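Steroid delta-isomerase (Pseudomonas aeruginosa, PDB 3MSO) is probably a steroid delta-isomerase of the SnoaL-like family in the NTF2 clan, possibly shifting a double bond in ketosteroids. Local coordinates at residues B[19-22]-B[26-29]. Residues are numbered along the deposited sequence; the frame is centred on the assembly and turned at random.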
ATOM      1  N   HIS B  19       2.650 -14.189 -25.966  1.00 53.57           N
ATOM      2  CA  HIS B  19       1.215 -14.471 -25.973  1.00 53.82           C
ATOM      3  C   HIS B  19       0.945 -15.960 -25.821  1.00 58.61           C
ATOM      4  O   HIS B  19       0.071 -16.324 -25.028  1.00 59.88           O
ATOM      5  CB  HIS B  19       0.516 -13.915 -27.226  1.00 54.38           C
ATOM      6  CG  HIS B  19       0.078 -12.493 -27.101  1.00 56.17           C
ATOM      7  ND1 HIS B  19      -0.917 -12.114 -26.218  1.00 58.04           N
ATOM      8  CD2 HIS B  19       0.504 -11.402 -27.764  1.00 57.45           C
ATOM      9  CE1 HIS B  19      -1.063 -10.808 -26.368  1.00 56.41           C
ATOM     10  NE2 HIS B  19      -0.216 -10.329 -27.271  1.00 56.39           N
ATOM     11  N   GLY B  20       1.722 -16.789 -26.539  1.00 54.38           N
ATOM     12  CA  GLY B  20       1.646 -18.246 -26.486  1.00 55.70           C
ATOM     13  C   GLY B  20       1.990 -18.813 -25.119  1.00 60.51           C
ATOM     14  O   GLY B  20       1.362 -19.766 -24.659  1.00 62.56           O
ATOM     15  N   LEU B  21       2.987 -18.225 -24.457  1.00 56.56           N
ATOM     16  CA  LEU B  21       3.399 -18.613 -23.108  1.00 57.91           C
ATOM     17  C   LEU B  21       2.287 -18.342 -22.078  1.00 60.68           C
ATOM     18  O   LEU B  21       2.027 -19.202 -21.229  1.00 61.06           O
ATOM     19  CB  LEU B  21       4.676 -17.851 -22.695  1.00 56.95           C
ATOM     20  CG  LEU B  21       5.999 -18.243 -23.357  1.00 62.48           C
ATOM     21  CD1 LEU B  21       7.115 -17.385 -22.823  1.00 62.01           C
ATOM     22  CD2 LEU B  21       6.332 -19.727 -23.156  1.00 64.99           C
ATOM     23  N   ILE B  22       1.647 -17.139 -22.159  1.00 55.33           N
ATOM     24  CA  ILE B  22       0.565 -16.675 -21.273  1.00 54.38           C
ATOM     25  C   ILE B  22      -0.704 -17.521 -21.454  1.00 60.74           C
ATOM     26  O   ILE B  22      -1.315 -17.933 -20.456  1.00 61.86           O
ATOM     27  CB  ILE B  22       0.332 -15.147 -21.423  1.00 54.23           C
ATOM     28  CG1 ILE B  22       1.511 -14.322 -20.860  1.00 51.15           C
ATOM     29  CG2 ILE B  22      -1.009 -14.703 -20.841  1.00 56.36           C
ATOM     30  CD1 ILE B  22       1.774 -14.416 -19.316  1.00 56.18           C
ATOM     31  N   ASP B  26       2.177 -20.960 -18.728  1.00 84.24           N
ATOM     32  CA  ASP B  26       3.479 -21.607 -18.515  1.00 86.45           C
ATOM     33  C   ASP B  26       4.625 -20.722 -19.056  1.00 89.49           C
ATOM     34  O   ASP B  26       4.940 -20.775 -20.249  1.00 89.77           O
ATOM     35  CB  ASP B  26       3.477 -22.999 -19.211  1.00 91.20           C
ATOM     36  CG  ASP B  26       4.741 -23.857 -19.116  1.00102.27           C
ATOM     37  OD1 ASP B  26       5.736 -23.399 -18.503  1.00103.00           O
ATOM     38  OD2 ASP B  26       4.725 -24.996 -19.638  1.00107.24           O
ATOM     39  N   LEU B  27       5.252 -19.926 -18.173  1.00 84.24           N
ATOM     40  CA  LEU B  27       6.355 -19.043 -18.561  1.00 82.37           C
ATOM     41  C   LEU B  27       7.750 -19.683 -18.354  1.00 88.09           C
ATOM     42  O   LEU B  27       8.689 -18.999 -17.931  1.00 86.15           O
ATOM     43  CB  LEU B  27       6.246 -17.686 -17.837  1.00 80.20           C
ATOM     44  CG  LEU B  27       5.057 -16.784 -18.180  1.00 83.09           C
ATOM     45  CD1 LEU B  27       4.879 -15.713 -17.120  1.00 81.86           C
ATOM     46  CD2 LEU B  27       5.228 -16.118 -19.538  1.00 83.91           C
ATOM     47  N   SER B  28       7.892 -20.993 -18.662  1.00 87.65           N
ATOM     48  CA  SER B  28       9.185 -21.667 -18.501  1.00 89.64           C
ATOM     49  C   SER B  28      10.212 -21.211 -19.551  1.00 91.80           C
ATOM     50  O   SER B  28      11.404 -21.114 -19.232  1.00 92.67           O
ATOM     51  CB  SER B  28       9.042 -23.188 -18.441  1.00 97.03           C
ATOM     52  OG  SER B  28       8.239 -23.735 -19.476  1.00108.41           O
ATOM     53  N   GLY B  29       9.727 -20.864 -20.752  1.00 84.70           N
ATOM     54  CA  GLY B  29      10.557 -20.387 -21.859  1.00 82.85           C
ATOM     55  C   GLY B  29      10.872 -18.898 -21.830  1.00 80.95           C
ATOM     56  O   GLY B  29      11.564 -18.388 -22.720  1.00 80.50           O
TER
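Leu21 and Asp26 are joined backbone to backbone where helix 9-23 gives way to the loop leading to helix 30-33: Asp26 N donates to Leu21 O at 3.1 Å, with an N-H...O angle of 168°. In this SnoaL-like domain, of the NTF2 clan, the bond ties the end of helix 9-23 to the loop that leaves it. The donor lies five residues after the acceptor, and the loop comes back beside the last turn of the helix, with the CA atoms of Leu21 and Leu27 5.4 Å apart.

Beside this polar tie lies an apolar one. Leu27 CD2 is the shared point of contact, lying 3.6 Å from Leu21 CB and 3.9 Å from Ile22 CD1, while Leu27 CD1 also comes near Ile22 CD1. The first side-chain bond of Ile22 points away from the loop, but chi1 -69°, placing CG1 beside its backbone N, and chi2 -65°, bending the chain again, bring its CD1 closest to Leu27. Leu21 instead runs along the loop backbone, its CD2 next to Asp26 O and its CD1 4.2 Å from Gly29 C.

Leu27 is buried, and with Ile22 it rests on Leu63 of helix 52-65; Ile22 also touches Phe69 and Tyr71 of strand 69-77. The contact thus joins helix 9-23 and the loop after it to helix 52-65 and to strand 69-77, an outermost strand of the sheet within this chain.

On the exposed side, Asp26 begins an Asx turn. Its OD1 accepts from Ser28 N at 3.2 Å and from Ser28 OG at 2.7 Å, both donors reaching it from the same face of the carboxylate plane.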